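Side-chain contacts in Alpha/beta hydrolase (Pseudomonas aeruginosa PAO1, PDB 4R1D), which binds calcium and is probably a lipase effector of the H2 type VI secretion system, held here in complex with its inhibitor Tli4: residues A[70-75]-A[209-214]; A[205-210]-A[223-228]; A[261-266]-A[280-285]. All blocks are in the same frame, centred on the assembly; numbering follows the deposited sequence.

Overall arrangement
From the N terminus, the chain leaves the short strand 70-72 and runs through 133 residues before interaction 1 closes the loop on 209-214, tying the three-stranded antiparallel sheet to the loop between strand 201-206 and helix 215-238. Segment 205-210 of interaction 2 overlaps the end of that loop, sharing Tyr-209 and Asn-210, and its partner 223-228 lies beyond it, so these two contacts interlock. Interaction 2 ties strand 201-206, at one edge of the six-stranded parallel sheet, to helix 215-238. Interaction 3 follows in series, joining helix 258-267 to the loop after strand 274-280. Tyr-209 packing on Val-261 links it to both earlier contacts, and Arg-223 packing on Leu-265 to interaction 2.

Interaction 1: A[70-75]-A[209-214]; sequences EVWRPP and YNWLQS
Trp-211 drives the rim of its indole onto the face of Trp-72. From CB, a chi1 of 52° sets CG between the backbone N and the carbonyl carbon, and the ring reaches toward strand 70-72. Trp-211 NE1 lies 3.6 Å from Trp-72 CD1, but its N-H is spent on the backbone oxygen of Thr-60. Trp-211 CE2 follows at 3.9 Å from Trp-72 NE1. Trp-211 CZ2 goes deepest, 3.5 Å from Trp-72 CE2, and lies over the face of that ring, displaced toward its rim. The result is an edge-to-face (T-shaped) pair, the five-membered ring of Trp-72 and the six-membered ring of Trp-211 4.8 Å apart at their centroids, with planes at 63°. Strand 70-72 carries a classic beta bulge, Val-71 and Trp-72 both facing Leu-62; the aromatic pair joins its small antiparallel sheet to the loop that follows edge strand 201-206 of the parallel sheet. Leu-212 lays its CG 3.7 Å above one face of the Trp-211 ring. Leu-212 N donates to Asn-210 OD1 at 3.1 Å, forming an Asx turn within the type I turn 210-213. The indole N-H of Trp-72 binds the backbone oxygen of Met-58.

Interaction 2: A[205-210]-A[223-228]; sequences WCAGYN and RDYIEN
Apolar contact centres on Tyr-225, whose ring is sent from helix 215-238 toward strand 201-206 with CG anti to the backbone N (chi1 173°). Ala-207 CB lies 3.7 Å from CD2 of Tyr-225, and Trp-205 CB stands 4.2 Å from CE2 of the same Tyr-225 ring. At the hydroxyl end, Tyr-225 OH comes in at the edge of the Trp-205 indole, near its plane and 3.4 Å from Trp-205 CE3. Tyr-225 OH is also 3.4 Å from the backbone N of Cys-206, so the phenol sits against the main chain at the end of the strand. This is strand-to-helix packing at the border of the parallel sheet of the alpha/beta hydrolase fold, where the chain bends away in an inverse gamma turn centred on Ala-207. Cation-pi contacts come from the stretch just after helix 128-133: Lys-138 approaches Tyr-225 while also donating to Cys-206 O, and Arg-134 approaches Trp-205. The indole N-H of Trp-205 is bonded to Tyr-234 OH. The Trp-205 side chain lies about 4 Å from that of Asp-203, a calcium ligand two residues back on the same strand, and about 8 Å from the calcium ion itself.

Interaction 3: A[261-266]-A[280-285]; sequences VARALT and GVQPAT
Arg-263 leaves helix 258-267 with CG anti to its carbonyl carbon (chi1 -74°) and bends at chi3 (61°), which brings its guanidinium to Gln-282. Gln-282 approaches from the loop fully extended beyond CG, so that its amide reaches both the CD methylene and NH1 of Arg-263. The two flat groups are inclined by 33°, the amide lying at the edge of the guanidinium. As modelled, Gln-282 NE2 is 2.9 Å from NH1 of Arg-263, nitrogen against nitrogen; the amide is probably turned over, and with its ends exchanged the pair may be a hydrogen bond. Beside it, Ala-284 O lies 3.5 Å from NH1 of Arg-263, again at the guanidinium edge, and Ala-284 CB is 4.0 Å from Arg-263 NH1. A water bridges at the same edge, accepting from Arg-263 NH2 at 2.8 Å and donating to Ala-284 O at 3.2 Å. The contact lies within a beta-alpha-beta unit of the parallel sheet: strand 250-255, helix 258-267, then strand 274-280, whose following loop carries Gln-282, an inverse gamma turn at Pro-283, and Ala-284. Beyond the two segments, Arg-263 NE donates to Gly-422 O, and Tyr-423 makes a cation-pi contact with the guanidinium while also packing on Ala-284. The charge of this buried arginine is therefore probably stabilised by the Gly-422 carbonyl, a water that links it to Ala-284 O, and the Tyr-423 ring, which probably hold the guanidinium between the helix and the loop.

Interaction 1: A[70-75]-A[209-214]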
ATOM      1  N   GLU A  70     -11.949  -6.526   0.648  1.00 18.02           N
ATOM      2  CA  GLU A  70     -11.292  -5.249   0.350  1.00 14.99           C
ATOM      3  C   GLU A  70     -10.649  -4.652   1.605  1.00 17.03           C
ATOM      4  O   GLU A  70     -11.315  -4.508   2.627  1.00 16.56           O
ATOM      5  CB  GLU A  70     -12.313  -4.257  -0.215  1.00 16.88           C
ATOM      6  CG  GLU A  70     -12.942  -4.649  -1.547  1.00 18.89           C
ATOM      7  CD  GLU A  70     -14.062  -5.677  -1.420  1.00 22.07           C
ATOM      8  OE1 GLU A  70     -14.437  -6.023  -0.281  1.00 17.82           O
ATOM      9  OE2 GLU A  70     -14.573  -6.133  -2.471  1.00 20.99           O
ATOM     10  N   VAL A  71      -9.365  -4.299   1.531  1.00 14.29           N
ATOM     11  CA  VAL A  71      -8.685  -3.665   2.658  1.00 15.63           C
ATOM     12  C   VAL A  71      -8.145  -2.279   2.310  1.00 18.12           C
ATOM     13  O   VAL A  71      -7.682  -1.558   3.186  1.00 17.44           O
ATOM     14  CB  VAL A  71      -7.511  -4.526   3.178  1.00 12.63           C
ATOM     15  CG1 VAL A  71      -8.029  -5.854   3.745  1.00 16.19           C
ATOM     16  CG2 VAL A  71      -6.521  -4.772   2.069  1.00 19.00           C
ATOM     17  N   TRP A  72      -8.177  -1.913   1.033  1.00 13.38           N
ATOM     18  CA  TRP A  72      -7.673  -0.593   0.619  1.00 14.69           C
ATOM     19  C   TRP A  72      -8.363  -0.170  -0.666  1.00 15.99           C
ATOM     20  O   TRP A  72      -8.236  -0.842  -1.680  1.00 15.41           O
ATOM     21  CB  TRP A  72      -6.165  -0.606   0.377  1.00 13.81           C
ATOM     22  CG  TRP A  72      -5.627   0.784   0.185  1.00 15.40           C
ATOM     23  CD1 TRP A  72      -5.174   1.355  -0.977  1.00 15.11           C
ATOM     24  CD2 TRP A  72      -5.523   1.792   1.196  1.00 17.03           C
ATOM     25  NE1 TRP A  72      -4.784   2.666  -0.740  1.00 16.31           N
ATOM     26  CE2 TRP A  72      -4.993   2.952   0.588  1.00 15.97           C
ATOM     27  CE3 TRP A  72      -5.826   1.824   2.559  1.00 15.12           C
ATOM     28  CZ2 TRP A  72      -4.750   4.123   1.305  1.00 17.92           C
ATOM     29  CZ3 TRP A  72      -5.579   2.988   3.272  1.00 14.29           C
ATOM     30  CH2 TRP A  72      -5.052   4.119   2.648  1.00 16.28           C
ATOM     31  N   ARG A  73      -9.109   0.926  -0.593  1.00 16.95           N
ATOM     32  CA  ARG A  73      -9.810   1.466  -1.747  1.00 17.49           C
ATOM     33  C   ARG A  73     -10.025   2.967  -1.574  1.00 17.85           C
ATOM     34  O   ARG A  73     -11.104   3.436  -1.178  1.00 18.45           O
ATOM     35  CB  ARG A  73     -11.114   0.728  -2.004  1.00 22.32           C
ATOM     36  CG  ARG A  73     -11.515   0.772  -3.470  1.00 24.82           C
ATOM     37  CD  ARG A  73     -12.717  -0.102  -3.747  1.00 23.34           C
ATOM     38  NE  ARG A  73     -12.385  -1.497  -4.034  1.00 18.54           N
ATOM     39  CZ  ARG A  73     -13.235  -2.314  -4.645  1.00 21.91           C
ATOM     40  NH1 ARG A  73     -14.413  -1.839  -5.026  1.00 23.69           N
ATOM     41  NH2 ARG A  73     -12.914  -3.576  -4.897  1.00 18.20           N
ATOM     42  N   PRO A  74      -8.968   3.722  -1.872  1.00 16.00           N
ATOM     43  CA  PRO A  74      -8.835   5.174  -1.740  1.00 17.76           C
ATOM     44  C   PRO A  74      -9.816   5.904  -2.644  1.00 20.02           C
ATOM     45  O   PRO A  74     -10.241   5.355  -3.657  1.00 18.38           O
ATOM     46  CB  PRO A  74      -7.398   5.425  -2.197  1.00 19.12           C
ATOM     47  CG  PRO A  74      -7.085   4.272  -3.116  1.00 16.75           C
ATOM     48  CD  PRO A  74      -7.771   3.104  -2.463  1.00 14.73           C
ATOM     49  N   PRO A  75     -10.179   7.140  -2.282  1.00 17.80           N
ATOM     50  CA  PRO A  75      -9.692   7.908  -1.128  1.00 16.31           C
ATOM     51  C   PRO A  75     -10.372   7.495   0.166  1.00 21.65           C
ATOM     52  O   PRO A  75     -11.529   7.064   0.145  1.00 19.06           O
ATOM     53  CB  PRO A  75     -10.119   9.336  -1.474  1.00 20.61           C
ATOM     54  CG  PRO A  75     -11.385   9.144  -2.236  1.00 26.62           C
ATOM     55  CD  PRO A  75     -11.156   7.906  -3.074  1.00 23.99           C
ATOM     56  N   TYR A 209       0.001  -1.957  -8.359  1.00 12.56           N
ATOM     57  CA  TYR A 209       0.960  -2.779  -7.634  1.00 11.87           C
ATOM     58  C   TYR A 209       0.773  -2.676  -6.123  1.00 13.96           C
ATOM     59  O   TYR A 209       0.159  -1.742  -5.614  1.00 13.61           O
ATOM     60  CB  TYR A 209       2.394  -2.425  -8.035  1.00 14.25           C
ATOM     61  CG  TYR A 209       2.781  -1.004  -7.665  1.00 14.66           C
ATOM     62  CD1 TYR A 209       2.600   0.038  -8.559  1.00 12.75           C
ATOM     63  CD2 TYR A 209       3.344  -0.721  -6.435  1.00 13.41           C
ATOM     64  CE1 TYR A 209       2.943   1.330  -8.221  1.00 11.05           C
ATOM     65  CE2 TYR A 209       3.699   0.578  -6.085  1.00 14.41           C
ATOM     66  CZ  TYR A 209       3.496   1.592  -6.984  1.00 14.69           C
ATOM     67  OH  TYR A 209       3.851   2.884  -6.638  1.00 13.83           O
ATOM     68  N   ASN A 210       1.299  -3.665  -5.420  1.00 14.49           N
ATOM     69  CA  ASN A 210       1.194  -3.727  -3.980  1.00 15.89           C
ATOM     70  C   ASN A 210       2.176  -2.729  -3.384  1.00 11.73           C
ATOM     71  O   ASN A 210       3.349  -3.035  -3.221  1.00 13.80           O
ATOM     72  CB  ASN A 210       1.487  -5.155  -3.518  1.00 16.31           C
ATOM     73  CG  ASN A 210       1.586  -5.282  -2.009  1.00 18.92           C
ATOM     74  OD1 ASN A 210       1.343  -4.326  -1.265  1.00 15.98           O
ATOM     75  ND2 ASN A 210       1.919  -6.493  -1.547  1.00 15.88           N
ATOM     76  N   TRP A 211       1.682  -1.530  -3.092  1.00 13.34           N
ATOM     77  CA  TRP A 211       2.531  -0.422  -2.638  1.00 13.10           C
ATOM     78  C   TRP A 211       3.079  -0.608  -1.217  1.00 15.62           C
ATOM     79  O   TRP A 211       3.977   0.115  -0.795  1.00 13.36           O
ATOM     80  CB  TRP A 211       1.791   0.919  -2.791  1.00 15.57           C
ATOM     81  CG  TRP A 211       0.430   0.919  -2.163  1.00 13.22           C
ATOM     82  CD1 TRP A 211      -0.770   0.652  -2.782  1.00 15.71           C
ATOM     83  CD2 TRP A 211       0.128   1.165  -0.789  1.00 12.19           C
ATOM     84  NE1 TRP A 211      -1.794   0.732  -1.870  1.00 16.41           N
ATOM     85  CE2 TRP A 211      -1.270   1.048  -0.640  1.00 15.91           C
ATOM     86  CE3 TRP A 211       0.903   1.495   0.330  1.00 14.16           C
ATOM     87  CZ2 TRP A 211      -1.911   1.230   0.587  1.00 16.58           C
ATOM     88  CZ3 TRP A 211       0.260   1.678   1.557  1.00 16.84           C
ATOM     89  CH2 TRP A 211      -1.133   1.543   1.672  1.00 15.28           C
ATOM     90  N   LEU A 212       2.555  -1.582  -0.475  1.00 12.98           N
ATOM     91  CA  LEU A 212       3.093  -1.865   0.860  1.00 13.27           C
ATOM     92  C   LEU A 212       4.433  -2.591   0.808  1.00 14.98           C
ATOM     93  O   LEU A 212       5.277  -2.453   1.704  1.00 14.05           O
ATOM     94  CB  LEU A 212       2.093  -2.693   1.666  1.00 12.38           C
ATOM     95  CG  LEU A 212       0.868  -1.901   2.119  1.00 13.71           C
ATOM     96  CD1 LEU A 212      -0.242  -2.856   2.515  1.00 15.31           C
ATOM     97  CD2 LEU A 212       1.269  -1.008   3.310  1.00 16.48           C
ATOM     98  N   GLN A 213       4.633  -3.391  -0.233  1.00 14.09           N
ATOM     99  CA  GLN A 213       5.861  -4.153  -0.327  1.00 11.68           C
ATOM    100  C   GLN A 213       6.951  -3.266  -0.902  1.00 14.77           C
ATOM    101  O   GLN A 213       6.667  -2.174  -1.401  1.00 14.72           O
ATOM    102  CB  GLN A 213       5.661  -5.368  -1.230  1.00 17.62           C
ATOM    103  CG  GLN A 213       5.683  -5.012  -2.709  1.00 11.53           C
ATOM    104  CD  GLN A 213       5.275  -6.176  -3.584  1.00 18.58           C
ATOM    105  OE1 GLN A 213       5.166  -7.321  -3.108  1.00 16.19           O
ATOM    106  NE2 GLN A 213       5.034  -5.899  -4.866  1.00 15.50           N
ATOM    107  N   SER A 214       8.198  -3.736  -0.842  1.00 16.49           N
ATOM    108  CA  SER A 214       9.301  -2.988  -1.438  1.00 18.56           C
ATOM    109  C   SER A 214       9.046  -2.709  -2.905  1.00 17.76           C
ATOM    110  O   SER A 214       8.577  -3.568  -3.642  1.00 15.87           O
ATOM    111  CB  SER A 214      10.630  -3.743  -1.321  1.00 15.78           C
ATOM    112  OG  SER A 214      11.680  -2.950  -1.850  1.00 18.05           O
TER

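Interaction 2: A[205-210]-A[223-228]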
ATOM      1  N   TRP A 205      -2.438   0.375 -20.489  1.00 14.09           N
ATOM      2  CA  TRP A 205      -2.660  -0.712 -19.543  1.00 17.12           C
ATOM      3  C   TRP A 205      -2.237  -0.215 -18.170  1.00 15.72           C
ATOM      4  O   TRP A 205      -1.319   0.588 -18.063  1.00 16.02           O
ATOM      5  CB  TRP A 205      -1.821  -1.932 -19.924  1.00 16.80           C
ATOM      6  CG  TRP A 205      -2.256  -2.546 -21.214  1.00 14.83           C
ATOM      7  CD1 TRP A 205      -2.007  -2.070 -22.470  1.00 17.65           C
ATOM      8  CD2 TRP A 205      -3.016  -3.752 -21.382  1.00 15.31           C
ATOM      9  NE1 TRP A 205      -2.560  -2.912 -23.411  1.00 16.54           N
ATOM     10  CE2 TRP A 205      -3.194  -3.944 -22.767  1.00 14.55           C
ATOM     11  CE3 TRP A 205      -3.566  -4.684 -20.493  1.00 17.54           C
ATOM     12  CZ2 TRP A 205      -3.889  -5.037 -23.289  1.00 18.57           C
ATOM     13  CZ3 TRP A 205      -4.261  -5.769 -21.010  1.00 19.99           C
ATOM     14  CH2 TRP A 205      -4.423  -5.931 -22.398  1.00 17.46           C
ATOM     15  N   CYS A 206      -2.910  -0.685 -17.129  1.00 16.34           N
ATOM     16  CA  CYS A 206      -2.716  -0.133 -15.793  1.00 13.81           C
ATOM     17  C   CYS A 206      -1.990  -1.115 -14.883  1.00 15.49           C
ATOM     18  O   CYS A 206      -2.572  -2.112 -14.447  1.00 15.93           O
ATOM     19  CB  CYS A 206      -4.062   0.211 -15.175  1.00 15.87           C
ATOM     20  SG  CYS A 206      -3.943   1.088 -13.592  1.00 17.04           S
ATOM     21  N   ALA A 207      -0.726  -0.821 -14.598  1.00 15.61           N
ATOM     22  CA  ALA A 207       0.093  -1.705 -13.777  1.00 13.46           C
ATOM     23  C   ALA A 207      -0.004  -1.366 -12.299  1.00 16.63           C
ATOM     24  O   ALA A 207       0.984  -0.978 -11.671  1.00 16.67           O
ATOM     25  CB  ALA A 207       1.546  -1.662 -14.237  1.00 17.14           C
ATOM     26  N   GLY A 208      -1.197  -1.514 -11.733  1.00 15.89           N
ATOM     27  CA  GLY A 208      -1.346  -1.347 -10.294  1.00 15.11           C
ATOM     28  C   GLY A 208      -0.412  -2.312  -9.574  1.00 14.03           C
ATOM     29  O   GLY A 208      -0.070  -3.379 -10.107  1.00 16.67           O
ATOM     30  N   TYR A 209       0.001  -1.957  -8.359  1.00 12.56           N
ATOM     31  CA  TYR A 209       0.960  -2.779  -7.634  1.00 11.87           C
ATOM     32  C   TYR A 209       0.773  -2.676  -6.123  1.00 13.96           C
ATOM     33  O   TYR A 209       0.159  -1.742  -5.614  1.00 13.61           O
ATOM     34  CB  TYR A 209       2.394  -2.425  -8.035  1.00 14.25           C
ATOM     35  CG  TYR A 209       2.781  -1.004  -7.665  1.00 14.66           C
ATOM     36  CD1 TYR A 209       2.600   0.038  -8.559  1.00 12.75           C
ATOM     37  CD2 TYR A 209       3.344  -0.721  -6.435  1.00 13.41           C
ATOM     38  CE1 TYR A 209       2.943   1.330  -8.221  1.00 11.05           C
ATOM     39  CE2 TYR A 209       3.699   0.578  -6.085  1.00 14.41           C
ATOM     40  CZ  TYR A 209       3.496   1.592  -6.984  1.00 14.69           C
ATOM     41  OH  TYR A 209       3.851   2.884  -6.638  1.00 13.83           O
ATOM     42  N   ASN A 210       1.299  -3.665  -5.420  1.00 14.49           N
ATOM     43  CA  ASN A 210       1.194  -3.727  -3.980  1.00 15.89           C
ATOM     44  C   ASN A 210       2.176  -2.729  -3.384  1.00 11.73           C
ATOM     45  O   ASN A 210       3.349  -3.035  -3.221  1.00 13.80           O
ATOM     46  CB  ASN A 210       1.487  -5.155  -3.518  1.00 16.31           C
ATOM     47  CG  ASN A 210       1.586  -5.282  -2.009  1.00 18.92           C
ATOM     48  OD1 ASN A 210       1.343  -4.326  -1.265  1.00 15.98           O
ATOM     49  ND2 ASN A 210       1.919  -6.493  -1.547  1.00 15.88           N
ATOM     50  N   ARG A 223       7.014  -6.288 -14.283  1.00 15.01           N
ATOM     51  CA  ARG A 223       7.603  -7.110 -15.335  1.00 15.92           C
ATOM     52  C   ARG A 223       6.656  -8.263 -15.658  1.00 16.78           C
ATOM     53  O   ARG A 223       6.294  -8.485 -16.821  1.00 17.94           O
ATOM     54  CB  ARG A 223       8.972  -7.653 -14.903  1.00 15.75           C
ATOM     55  CG  ARG A 223       9.680  -8.471 -15.992  1.00 22.46           C
ATOM     56  CD  ARG A 223      10.105  -9.851 -15.510  1.00 31.91           C
ATOM     57  NE  ARG A 223      10.354 -10.749 -16.640  1.00 36.12           N
ATOM     58  CZ  ARG A 223       9.539 -11.740 -17.007  1.00 37.31           C
ATOM     59  NH1 ARG A 223       8.429 -11.984 -16.321  1.00 38.41           N
ATOM     60  NH2 ARG A 223       9.843 -12.502 -18.051  1.00 40.86           N
ATOM     61  N   ASP A 224       6.224  -8.990 -14.632  1.00 15.10           N
ATOM     62  CA  ASP A 224       5.355 -10.141 -14.881  1.00 16.01           C
ATOM     63  C   ASP A 224       4.055  -9.724 -15.573  1.00 19.39           C
ATOM     64  O   ASP A 224       3.566 -10.422 -16.467  1.00 19.58           O
ATOM     65  CB  ASP A 224       5.053 -10.908 -13.589  1.00 20.86           C
ATOM     66  CG  ASP A 224       6.278 -11.612 -13.018  1.00 24.65           C
ATOM     67  OD1 ASP A 224       7.300 -11.760 -13.731  1.00 28.30           O
ATOM     68  OD2 ASP A 224       6.216 -12.027 -11.842  1.00 29.13           O
ATOM     69  N   TYR A 225       3.505  -8.581 -15.157  1.00 14.64           N
ATOM     70  CA  TYR A 225       2.269  -8.070 -15.724  1.00 18.20           C
ATOM     71  C   TYR A 225       2.458  -7.812 -17.215  1.00 16.67           C
ATOM     72  O   TYR A 225       1.644  -8.238 -18.035  1.00 15.20           O
ATOM     73  CB  TYR A 225       1.847  -6.777 -15.000  1.00 15.39           C
ATOM     74  CG  TYR A 225       0.668  -6.071 -15.612  1.00 17.03           C
ATOM     75  CD1 TYR A 225      -0.562  -6.699 -15.724  1.00 14.03           C
ATOM     76  CD2 TYR A 225       0.780  -4.761 -16.069  1.00 16.18           C
ATOM     77  CE1 TYR A 225      -1.645  -6.053 -16.276  1.00 13.96           C
ATOM     78  CE2 TYR A 225      -0.295  -4.107 -16.618  1.00 14.67           C
ATOM     79  CZ  TYR A 225      -1.501  -4.746 -16.727  1.00 13.19           C
ATOM     80  OH  TYR A 225      -2.584  -4.097 -17.264  1.00 15.88           O
ATOM     81  N   ILE A 226       3.539  -7.126 -17.571  1.00 16.85           N
ATOM     82  CA  ILE A 226       3.796  -6.834 -18.981  1.00 14.87           C
ATOM     83  C   ILE A 226       4.019  -8.124 -19.778  1.00 17.54           C
ATOM     84  O   ILE A 226       3.412  -8.324 -20.821  1.00 15.88           O
ATOM     85  CB  ILE A 226       5.016  -5.907 -19.152  1.00 14.91           C
ATOM     86  CG1 ILE A 226       4.758  -4.548 -18.497  1.00 16.55           C
ATOM     87  CG2 ILE A 226       5.365  -5.725 -20.623  1.00 17.69           C
ATOM     88  CD1 ILE A 226       6.029  -3.754 -18.266  1.00 16.26           C
ATOM     89  N   GLU A 227       4.885  -8.999 -19.275  1.00 17.10           N
ATOM     90  CA  GLU A 227       5.286 -10.192 -20.024  1.00 21.09           C
ATOM     91  C   GLU A 227       4.201 -11.267 -20.083  1.00 23.27           C
ATOM     92  O   GLU A 227       4.117 -12.024 -21.058  1.00 21.18           O
ATOM     93  CB  GLU A 227       6.582 -10.784 -19.449  1.00 19.04           C
ATOM     94  CG  GLU A 227       7.785  -9.838 -19.487  1.00 17.10           C
ATOM     95  CD  GLU A 227       8.214  -9.475 -20.902  1.00 21.69           C
ATOM     96  OE1 GLU A 227       8.194 -10.370 -21.775  1.00 20.99           O
ATOM     97  OE2 GLU A 227       8.573  -8.297 -21.143  1.00 20.42           O
ATOM     98  N   ASN A 228       3.373 -11.335 -19.047  1.00 16.02           N
ATOM     99  CA  ASN A 228       2.416 -12.429 -18.926  1.00 18.65           C
ATOM    100  C   ASN A 228       0.954 -12.038 -19.133  1.00 18.81           C
ATOM    101  O   ASN A 228       0.108 -12.904 -19.341  1.00 21.07           O
ATOM    102  CB  ASN A 228       2.603 -13.175 -17.599  1.00 22.17           C
ATOM    103  CG  ASN A 228       4.005 -13.730 -17.431  1.00 24.94           C
ATOM    104  OD1 ASN A 228       4.674 -14.084 -18.405  1.00 25.41           O
ATOM    105  ND2 ASN A 228       4.459 -13.802 -16.189  1.00 31.22           N
TER

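Interaction 3: A[261-266]-A[280-285]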
ATOM      1  N   VAL A 261       9.380   2.391  -8.807  1.00 14.29           N
ATOM      2  CA  VAL A 261       9.089   1.056  -9.326  1.00 14.12           C
ATOM      3  C   VAL A 261       9.677   0.923 -10.730  1.00 15.13           C
ATOM      4  O   VAL A 261      10.364  -0.051 -11.039  1.00 14.03           O
ATOM      5  CB  VAL A 261       7.570   0.790  -9.375  1.00 15.00           C
ATOM      6  CG1 VAL A 261       7.272  -0.551 -10.071  1.00 15.09           C
ATOM      7  CG2 VAL A 261       6.954   0.851  -7.945  1.00 11.21           C
ATOM      8  N   ALA A 262       9.418   1.923 -11.568  1.00 14.80           N
ATOM      9  CA  ALA A 262       9.899   1.918 -12.943  1.00 14.21           C
ATOM     10  C   ALA A 262      11.426   1.883 -13.004  1.00 14.23           C
ATOM     11  O   ALA A 262      12.013   1.145 -13.781  1.00 15.33           O
ATOM     12  CB  ALA A 262       9.374   3.132 -13.694  1.00 14.41           C
ATOM     13  N   ARG A 263      12.076   2.683 -12.174  1.00 14.63           N
ATOM     14  CA  ARG A 263      13.531   2.696 -12.189  1.00 13.98           C
ATOM     15  C   ARG A 263      14.123   1.375 -11.709  1.00 14.28           C
ATOM     16  O   ARG A 263      15.096   0.894 -12.269  1.00 14.78           O
ATOM     17  CB  ARG A 263      14.068   3.884 -11.395  1.00 16.31           C
ATOM     18  CG  ARG A 263      13.882   5.218 -12.126  1.00 15.35           C
ATOM     19  CD  ARG A 263      14.149   6.402 -11.204  1.00 16.76           C
ATOM     20  NE  ARG A 263      15.525   6.354 -10.710  1.00 17.09           N
ATOM     21  CZ  ARG A 263      15.942   6.889  -9.567  1.00 17.93           C
ATOM     22  NH1 ARG A 263      15.095   7.530  -8.761  1.00 15.86           N
ATOM     23  NH2 ARG A 263      17.224   6.779  -9.223  1.00 19.68           N
ATOM     24  N   ALA A 264      13.533   0.790 -10.666  1.00 13.25           N
ATOM     25  CA  ALA A 264      13.944  -0.537 -10.232  1.00 13.79           C
ATOM     26  C   ALA A 264      13.829  -1.524 -11.393  1.00 16.71           C
ATOM     27  O   ALA A 264      14.719  -2.335 -11.620  1.00 15.79           O
ATOM     28  CB  ALA A 264      13.109  -0.994  -9.038  1.00 13.60           C
ATOM     29  N   LEU A 265      12.730  -1.433 -12.137  1.00 13.36           N
ATOM     30  CA  LEU A 265      12.487  -2.307 -13.282  1.00 14.05           C
ATOM     31  C   LEU A 265      13.517  -2.157 -14.407  1.00 18.13           C
ATOM     32  O   LEU A 265      14.097  -3.146 -14.860  1.00 16.17           O
ATOM     33  CB  LEU A 265      11.084  -2.055 -13.845  1.00 15.60           C
ATOM     34  CG  LEU A 265      10.715  -2.847 -15.106  1.00 15.90           C
ATOM     35  CD1 LEU A 265      10.845  -4.355 -14.902  1.00 19.03           C
ATOM     36  CD2 LEU A 265       9.302  -2.488 -15.532  1.00 17.01           C
ATOM     37  N   THR A 266      13.757  -0.923 -14.856  1.00 12.26           N
ATOM     38  CA  THR A 266      14.659  -0.708 -15.986  1.00 16.65           C
ATOM     39  C   THR A 266      16.140  -0.589 -15.623  1.00 16.64           C
ATOM     40  O   THR A 266      16.992  -0.901 -16.451  1.00 18.21           O
ATOM     41  CB  THR A 266      14.281   0.517 -16.840  1.00 15.97           C
ATOM     42  OG1 THR A 266      14.488   1.722 -16.098  1.00 13.98           O
ATOM     43  CG2 THR A 266      12.823   0.432 -17.307  1.00 17.12           C
ATOM     44  N   GLY A 280       5.989  11.384 -13.688  1.00 13.19           N
ATOM     45  CA  GLY A 280       5.290  12.523 -13.113  1.00 11.52           C
ATOM     46  C   GLY A 280       5.454  12.536 -11.601  1.00 14.39           C
ATOM     47  O   GLY A 280       5.294  11.509 -10.937  1.00 12.85           O
ATOM     48  N   VAL A 281       5.790  13.704 -11.067  1.00 13.58           N
ATOM     49  CA  VAL A 281       5.953  13.927  -9.628  1.00 14.01           C
ATOM     50  C   VAL A 281       6.656  12.822  -8.841  1.00 14.47           C
ATOM     51  O   VAL A 281       6.205  12.447  -7.753  1.00 13.58           O
ATOM     52  CB  VAL A 281       4.621  14.317  -8.922  1.00 12.85           C
ATOM     53  CG1 VAL A 281       4.027  15.557  -9.567  1.00 13.25           C
ATOM     54  CG2 VAL A 281       3.604  13.137  -8.911  1.00 12.25           C
ATOM     55  N   GLN A 282       7.776  12.333  -9.366  1.00 14.52           N
ATOM     56  CA  GLN A 282       8.525  11.287  -8.686  1.00 12.37           C
ATOM     57  C   GLN A 282       9.267  11.876  -7.498  1.00 11.35           C
ATOM     58  O   GLN A 282       9.967  12.864  -7.647  1.00 15.05           O
ATOM     59  CB  GLN A 282       9.553  10.637  -9.614  1.00 14.13           C
ATOM     60  CG  GLN A 282      10.246   9.454  -8.943  1.00 13.65           C
ATOM     61  CD  GLN A 282      11.328   8.798  -9.785  1.00 14.31           C
ATOM     62  OE1 GLN A 282      11.290   8.807 -11.035  1.00 17.93           O
ATOM     63  NE2 GLN A 282      12.306   8.217  -9.101  1.00 12.47           N
ATOM     64  N   PRO A 283       9.116  11.267  -6.324  1.00 12.94           N
ATOM     65  CA  PRO A 283       9.987  11.619  -5.196  1.00 12.23           C
ATOM     66  C   PRO A 283      11.286  10.809  -5.340  1.00 14.16           C
ATOM     67  O   PRO A 283      11.501   9.806  -4.641  1.00 14.78           O
ATOM     68  CB  PRO A 283       9.180  11.150  -3.989  1.00 13.02           C
ATOM     69  CG  PRO A 283       8.419   9.949  -4.498  1.00 16.12           C
ATOM     70  CD  PRO A 283       8.108  10.253  -5.963  1.00 15.66           C
ATOM     71  N   ALA A 284      12.140  11.263  -6.257  1.00 13.20           N
ATOM     72  CA  ALA A 284      13.276  10.493  -6.752  1.00 14.31           C
ATOM     73  C   ALA A 284      14.230  10.156  -5.625  1.00 15.95           C
ATOM     74  O   ALA A 284      14.840   9.078  -5.613  1.00 17.02           O
ATOM     75  CB  ALA A 284      14.010  11.278  -7.863  1.00 14.83           C
ATOM     76  N   THR A 285      14.342  11.076  -4.672  1.00 14.45           N
ATOM     77  CA  THR A 285      15.221  10.865  -3.532  1.00 18.25           C
ATOM     78  C   THR A 285      14.415  10.846  -2.234  1.00 19.01           C
ATOM     79  O   THR A 285      14.975  10.936  -1.146  1.00 17.43           O
ATOM     80  CB  THR A 285      16.312  11.950  -3.461  1.00 15.61           C
ATOM     81  OG1 THR A 285      15.694  13.250  -3.443  1.00 15.40           O
ATOM     82  CG2 THR A 285      17.257  11.835  -4.656  1.00 16.28           C
TER
HETATM   83  O   HOH W   1      17.665   7.952  -6.729  1.00 22.10           O